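Local structure of aminopeptidase-like protein (Chaetomium thermophilum, 5JM6) at residues T326-L332 against L507-E511. The protein is probably a zinc-dependent aminopeptidase of the M18 family that forms a dodecamer linked to selective autophagy through the Cvt pathway. Residues are numbered along the deposited sequence.
Sequences TDGVIKL and LDFWE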
ATOM      1  N   THR A 326     -16.379 -52.571  49.087  1.00 44.91           N
ATOM      2  CA  THR A 326     -15.447 -51.701  49.795  1.00 39.56           C
ATOM      3  C   THR A 326     -15.283 -50.305  49.172  1.00 40.18           C
ATOM      4  O   THR A 326     -14.400 -49.550  49.578  1.00 42.36           O
ATOM      5  CB  THR A 326     -14.070 -52.373  49.914  1.00 38.82           C
ATOM      6  OG1 THR A 326     -13.649 -52.838  48.627  1.00 39.97           O
ATOM      7  CG2 THR A 326     -14.158 -53.563  50.860  1.00 42.33           C
ATOM      8  N   ASP A 327     -16.096 -49.975  48.168  1.00 40.59           N
ATOM      9  CA  ASP A 327     -16.023 -48.649  47.550  1.00 36.60           C
ATOM     10  C   ASP A 327     -16.624 -47.587  48.460  1.00 31.89           C
ATOM     11  O   ASP A 327     -17.813 -47.623  48.771  1.00 33.77           O
ATOM     12  CB  ASP A 327     -16.756 -48.622  46.206  1.00 34.80           C
ATOM     13  CG  ASP A 327     -15.957 -49.254  45.087  1.00 39.92           C
ATOM     14  OD1 ASP A 327     -14.711 -49.266  45.170  1.00 45.68           O
ATOM     15  OD2 ASP A 327     -16.583 -49.726  44.114  1.00 33.44           O
ATOM     16  N   GLY A 328     -15.806 -46.616  48.848  1.00 32.87           N
ATOM     17  CA  GLY A 328     -16.243 -45.600  49.785  1.00 30.39           C
ATOM     18  C   GLY A 328     -16.577 -44.273  49.140  1.00 34.37           C
ATOM     19  O   GLY A 328     -17.103 -43.379  49.802  1.00 36.16           O
ATOM     20  N   VAL A 329     -16.278 -44.131  47.853  1.00 31.23           N
ATOM     21  CA  VAL A 329     -16.526 -42.862  47.188  1.00 28.12           C
ATOM     22  C   VAL A 329     -17.795 -42.893  46.349  1.00 35.73           C
ATOM     23  O   VAL A 329     -18.394 -43.947  46.136  1.00 33.80           O
ATOM     24  CB  VAL A 329     -15.344 -42.471  46.275  1.00 29.53           C
ATOM     25  CG1 VAL A 329     -14.049 -42.465  47.064  1.00 27.09           C
ATOM     26  CG2 VAL A 329     -15.249 -43.422  45.087  1.00 29.45           C
ATOM     27  N   ILE A 330     -18.164 -41.724  45.838  1.00 36.42           N
ATOM     28  CA  ILE A 330     -19.248 -41.599  44.879  1.00 29.01           C
ATOM     29  C   ILE A 330     -18.620 -41.477  43.500  1.00 30.75           C
ATOM     30  O   ILE A 330     -17.668 -40.719  43.312  1.00 30.57           O
ATOM     31  CB  ILE A 330     -20.149 -40.377  45.174  1.00 31.40           C
ATOM     32  CG1 ILE A 330     -20.987 -40.618  46.432  1.00 35.91           C
ATOM     33  CG2 ILE A 330     -21.052 -40.069  43.988  1.00 31.42           C
ATOM     34  CD1 ILE A 330     -21.819 -39.422  46.852  1.00 36.32           C
ATOM     35  N   LYS A 331     -19.129 -42.246  42.544  1.00 30.79           N
ATOM     36  CA  LYS A 331     -18.637 -42.189  41.175  1.00 34.04           C
ATOM     37  C   LYS A 331     -19.656 -41.476  40.304  1.00 32.62           C
ATOM     38  O   LYS A 331     -20.796 -41.915  40.194  1.00 35.18           O
ATOM     39  CB  LYS A 331     -18.356 -43.591  40.643  1.00 27.98           C
ATOM     40  CG  LYS A 331     -17.251 -44.305  41.391  1.00 24.25           C
ATOM     41  CD  LYS A 331     -17.209 -45.773  41.033  1.00 26.38           C
ATOM     42  CE  LYS A 331     -16.256 -46.521  41.945  1.00 27.07           C
ATOM     43  NZ  LYS A 331     -15.992 -47.895  41.448  1.00 34.62           N
ATOM     44  N   LEU A 332     -19.236 -40.379  39.682  1.00 27.81           N
ATOM     45  CA  LEU A 332     -20.166 -39.450  39.056  1.00 29.76           C
ATOM     46  C   LEU A 332     -19.711 -39.017  37.665  1.00 29.76           C
ATOM     47  O   LEU A 332     -18.524 -38.798  37.429  1.00 30.22           O
ATOM     48  CB  LEU A 332     -20.347 -38.222  39.961  1.00 28.56           C
ATOM     49  CG  LEU A 332     -21.346 -37.109  39.628  1.00 31.78           C
ATOM     50  CD1 LEU A 332     -21.821 -36.443  40.913  1.00 20.41           C
ATOM     51  CD2 LEU A 332     -20.749 -36.068  38.685  1.00 23.08           C
ATOM     52  N   LEU A 507     -12.444 -43.831  37.792  1.00 29.00           N
ATOM     53  CA  LEU A 507     -13.542 -43.994  38.739  1.00 31.12           C
ATOM     54  C   LEU A 507     -13.286 -45.169  39.682  1.00 34.79           C
ATOM     55  O   LEU A 507     -13.582 -45.089  40.873  1.00 31.98           O
ATOM     56  CB  LEU A 507     -14.873 -44.180  38.002  1.00 31.31           C
ATOM     57  CG  LEU A 507     -15.334 -43.021  37.110  1.00 33.63           C
ATOM     58  CD1 LEU A 507     -16.515 -43.440  36.253  1.00 32.98           C
ATOM     59  CD2 LEU A 507     -15.684 -41.785  37.926  1.00 28.59           C
ATOM     60  N   ASP A 508     -12.711 -46.249  39.161  1.00 34.74           N
ATOM     61  CA  ASP A 508     -12.472 -47.431  39.984  1.00 32.10           C
ATOM     62  C   ASP A 508     -11.278 -47.269  40.928  1.00 34.50           C
ATOM     63  O   ASP A 508     -11.309 -47.765  42.053  1.00 39.56           O
ATOM     64  CB  ASP A 508     -12.269 -48.672  39.106  1.00 33.26           C
ATOM     65  CG  ASP A 508     -13.551 -49.130  38.428  1.00 36.96           C
ATOM     66  OD1 ASP A 508     -14.625 -48.563  38.721  1.00 34.95           O
ATOM     67  OD2 ASP A 508     -13.485 -50.072  37.611  1.00 37.92           O
ATOM     68  N   PHE A 509     -10.213 -46.621  40.465  1.00 33.21           N
ATOM     69  CA  PHE A 509      -8.991 -46.536  41.265  1.00 31.83           C
ATOM     70  C   PHE A 509      -8.720 -45.237  42.031  1.00 33.70           C
ATOM     71  O   PHE A 509      -7.747 -45.178  42.783  1.00 31.93           O
ATOM     72  CB  PHE A 509      -7.783 -46.823  40.375  1.00 37.65           C
ATOM     73  CG  PHE A 509      -7.613 -48.274  40.037  1.00 35.92           C
ATOM     74  CD1 PHE A 509      -7.264 -49.189  41.016  1.00 40.83           C
ATOM     75  CD2 PHE A 509      -7.790 -48.723  38.739  1.00 38.41           C
ATOM     76  CE1 PHE A 509      -7.102 -50.527  40.709  1.00 41.75           C
ATOM     77  CE2 PHE A 509      -7.627 -50.059  38.425  1.00 39.30           C
ATOM     78  CZ  PHE A 509      -7.283 -50.962  39.412  1.00 37.23           C
ATOM     79  N   TRP A 510      -9.553 -44.212  41.866  1.00 30.30           N
ATOM     80  CA  TRP A 510      -9.244 -42.917  42.478  1.00 28.34           C
ATOM     81  C   TRP A 510      -9.078 -43.012  43.993  1.00 32.45           C
ATOM     82  O   TRP A 510      -8.109 -42.494  44.547  1.00 35.75           O
ATOM     83  CB  TRP A 510     -10.315 -41.875  42.158  1.00 26.81           C
ATOM     84  CG  TRP A 510     -10.347 -40.773  43.177  1.00 31.75           C
ATOM     85  CD1 TRP A 510     -11.348 -40.511  44.066  1.00 37.84           C
ATOM     86  CD2 TRP A 510      -9.317 -39.809  43.439  1.00 35.86           C
ATOM     87  NE1 TRP A 510     -11.015 -39.435  44.852  1.00 37.40           N
ATOM     88  CE2 TRP A 510      -9.773 -38.987  44.489  1.00 34.93           C
ATOM     89  CE3 TRP A 510      -8.058 -39.558  42.883  1.00 37.32           C
ATOM     90  CZ2 TRP A 510      -9.015 -37.931  44.993  1.00 34.37           C
ATOM     91  CZ3 TRP A 510      -7.307 -38.508  43.387  1.00 36.00           C
ATOM     92  CH2 TRP A 510      -7.789 -37.709  44.430  1.00 36.41           C
ATOM     93  N   GLU A 511     -10.018 -43.684  44.652  1.00 37.67           N
ATOM     94  CA  GLU A 511     -10.004 -43.789  46.110  1.00 34.59           C
ATOM     95  C   GLU A 511      -8.744 -44.487  46.611  1.00 36.04           C
ATOM     96  O   GLU A 511      -8.146 -44.067  47.603  1.00 35.96           O
ATOM     97  CB  GLU A 511     -11.248 -44.531  46.608  1.00 36.73           C
ATOM     98  CG  GLU A 511     -11.242 -44.826  48.106  1.00 33.48           C
ATOM     99  CD  GLU A 511     -12.493 -45.551  48.579  1.00 39.82           C
ATOM    100  OE1 GLU A 511     -12.867 -45.379  49.760  1.00 37.75           O
ATOM    101  OE2 GLU A 511     -13.100 -46.292  47.777  1.00 39.17           O
TER
HETATM  102  O   HOH W   1     -13.840 -46.522  45.278  1.00 38.85           O
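Start at the carboxylate of Glu-511, whose side chain runs extended from the helix to the turn ahead of the strand. The amide N of Gly-328 donates to OE2 of Glu-511 at 2.9 Å, with an N-H...O angle of 173°. A side chain at position 328 would collide here, since an ideal CB would sit 2.5 Å from OE1 of Glu-511. The same OE2 faces OD1 of Asp-327 at 4.3 Å, two like charges; a water lies between them, donating to OD1 of Asp-327 at 2.9 Å and to OE2 of Glu-511 at 2.6 Å.

Beyond CB the chain of Lys-331 is extended, and its NZ meets OD1 of Asp-508 at 3.1 Å and OD2 of Asp-327 at 3.3 Å, a salt-bridge network spanning both segments. It also donates to the carbonyl of Lys-322. The acids have further partners: OD1 of Asp-508 accepts from the amide of Lys-322, its OD2 forms a salt bridge with NZ of Lys-504, and Asp-327 OD2 accepts from the amide of Ala-324.

In the fold, this is the C-terminal helix 495-514 packing against the start of strand 330-336, an inner strand of the mixed sheet in the alpha/beta aminopeptidase domain, away from the zinc sites. Leu-507 and Trp-510 also touch neighbouring strand 127-133. The axes of 330-332 and 507-511 come within 9.0 Å, their directions at 143°, roughly antiparallel.

Apolar contacts accompany the polar ones. CG1 of Val-329 rests 3.5 Å from CB of Glu-511 and 4.5 Å from CD1 of Trp-510, whose NE1 hydrogen-bonds to the carbonyl O of Arg-384. Further along, CG of Lys-331 lies 4.1 Å from CB of Leu-507.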